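Local coordinates for DNA polymerase epsilon subunit 3 (Drosophila melanogaster, PDB 2BYK), which pairs with Chrac-16 as a histone-fold heterodimer that binds DNA and facilitates nucleosome sliding by Acf, and also serves as an accessory subunit of DNA polymerase epsilon, at residues 51-56 / 68-72. Residue numbers count along the deposited sequence, not the author numbering.
Sequences SSTALA and DILQT
Two alpha-helical segments, 51-56 and 68-72, with i to i-4 bonds such as Leu55 N to Ser51 O (2.9 Å) and Thr72 N to Asp68 O (3.0 Å), cross at 111° with axes 8.6 Å apart; the Ser52 and Ile69 CA atoms come within 5.2 Å. Thr72, Leu55 and Ser52 bury the most surface. Thr72 (chi1 m) points toward segment 51-56; its OG1 donates a hydrogen bond to Asp68 O (2.8 Å) and sits 3.2 Å from Ser52 CA. Small Ser52 permits this approach: its OG hydrogen-bonds to Val48 O one turn earlier and lies 3.5 Å from Ile69 CA. Leu55 (t,p) reaches across, its CD2 3.4 Å from each of Asp68 O, Gln71 CB and Thr72 OG1. One residue on, Ala56 CB meets Asp68 OD1 (3.4 Å), which also has a weak hydrogen bond with His61 NE2. This is the histone-fold arrangement of long central helix 31-58 and short helix 66-75, whose Leu70 faces away onto helix 82-96 and, with Ile69, packs on apolar side chains of the Chrac-16 chain.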
loop_
_atom_site.group_PDB
_atom_site.type_symbol
_atom_site.label_atom_id
_atom_site.label_comp_id
_atom_site.label_asym_id
_atom_site.label_seq_id
_atom_site.Cartn_x
_atom_site.Cartn_y
_atom_site.Cartn_z
ATOM N N SER B 51 3.824 -7.379 -9.368
ATOM C CA SER B 51 2.858 -8.471 -9.366
ATOM C C SER B 51 1.735 -8.273 -10.375
ATOM O O SER B 51 1.456 -9.170 -11.167
ATOM C CB SER B 51 2.248 -8.638 -7.974
ATOM O OG SER B 51 3.253 -8.862 -7.004
ATOM N N SER B 52 1.083 -7.109 -10.337
ATOM C CA SER B 52 -0.016 -6.815 -11.257
ATOM C C SER B 52 0.441 -6.986 -12.696
ATOM O O SER B 52 -0.339 -7.389 -13.565
ATOM C CB SER B 52 -0.523 -5.393 -11.040
ATOM O OG SER B 52 -0.994 -5.240 -9.719
ATOM N N THR B 53 1.712 -6.669 -12.936
ATOM C CA THR B 53 2.319 -6.794 -14.257
ATOM C C THR B 53 2.379 -8.275 -14.611
ATOM O O THR B 53 2.085 -8.672 -15.741
ATOM C CB THR B 53 3.758 -6.237 -14.271
ATOM O OG1 THR B 53 3.731 -4.831 -14.008
ATOM C CG2 THR B 53 4.410 -6.471 -15.620
ATOM N N ALA B 54 2.768 -9.084 -13.629
ATOM C CA ALA B 54 2.871 -10.525 -13.803
ATOM C C ALA B 54 1.515 -11.115 -14.166
ATOM O O ALA B 54 1.391 -11.813 -15.170
ATOM C CB ALA B 54 3.385 -11.154 -12.532
ATOM N N LEU B 55 0.505 -10.823 -13.346
ATOM C CA LEU B 55 -0.863 -11.311 -13.545
ATOM C C LEU B 55 -1.427 -10.909 -14.906
ATOM O O LEU B 55 -2.189 -11.650 -15.526
ATOM C CB LEU B 55 -1.764 -10.771 -12.435
ATOM C CG LEU B 55 -3.228 -11.194 -12.471
ATOM C CD1 LEU B 55 -3.337 -12.710 -12.433
ATOM C CD2 LEU B 55 -3.940 -10.577 -11.289
ATOM N N ALA B 56 -1.045 -9.724 -15.360
ATOM C CA ALA B 56 -1.488 -9.217 -16.645
ATOM C C ALA B 56 -0.921 -10.047 -17.803
ATOM O O ALA B 56 -1.542 -10.144 -18.853
ATOM C CB ALA B 56 -1.082 -7.757 -16.789
ATOM N N ASP B 68 -6.714 -6.114 -12.742
ATOM C CA ASP B 68 -5.470 -6.857 -12.541
ATOM C C ASP B 68 -4.849 -6.459 -11.233
ATOM O O ASP B 68 -4.257 -7.284 -10.546
ATOM C CB ASP B 68 -4.468 -6.537 -13.628
ATOM C CG ASP B 68 -4.841 -7.140 -14.934
ATOM O OD1 ASP B 68 -4.262 -6.731 -15.966
ATOM O OD2 ASP B 68 -5.715 -8.037 -14.920
ATOM N N ILE B 69 -4.954 -5.173 -10.914
ATOM C CA ILE B 69 -4.413 -4.656 -9.666
ATOM C C ILE B 69 -5.348 -5.084 -8.548
ATOM O O ILE B 69 -4.906 -5.413 -7.451
ATOM C CB ILE B 69 -4.314 -3.109 -9.670
ATOM C CG1 ILE B 69 -3.355 -2.647 -10.768
ATOM C CG2 ILE B 69 -3.821 -2.610 -8.316
ATOM C CD1 ILE B 69 -3.278 -1.144 -10.920
ATOM N N LEU B 70 -6.647 -5.084 -8.829
ATOM C CA LEU B 70 -7.615 -5.486 -7.823
ATOM C C LEU B 70 -7.444 -6.966 -7.503
ATOM O O LEU B 70 -7.617 -7.379 -6.359
ATOM C CB LEU B 70 -9.046 -5.185 -8.299
ATOM C CG LEU B 70 -9.437 -3.698 -8.273
ATOM C CD1 LEU B 70 -10.862 -3.527 -8.760
ATOM C CD2 LEU B 70 -9.289 -3.143 -6.858
ATOM N N GLN B 71 -7.084 -7.755 -8.513
ATOM C CA GLN B 71 -6.873 -9.194 -8.331
ATOM C C GLN B 71 -5.542 -9.496 -7.643
ATOM O O GLN B 71 -5.455 -10.416 -6.840
ATOM C CB GLN B 71 -6.918 -9.919 -9.677
ATOM C CG GLN B 71 -8.272 -9.885 -10.353
ATOM C CD GLN B 71 -8.258 -10.530 -11.730
ATOM O OE1 GLN B 71 -7.439 -10.176 -12.589
ATOM N NE2 GLN B 71 -9.172 -11.473 -11.952
ATOM N N THR B 72 -4.505 -8.731 -7.970
ATOM C CA THR B 72 -3.200 -8.923 -7.353
ATOM C C THR B 72 -3.261 -8.570 -5.866
ATOM O O THR B 72 -2.570 -9.170 -5.050
ATOM C CB THR B 72 -2.136 -8.057 -8.042
ATOM O OG1 THR B 72 -1.963 -8.514 -9.386
ATOM C CG2 THR B 72 -0.816 -8.143 -7.313
#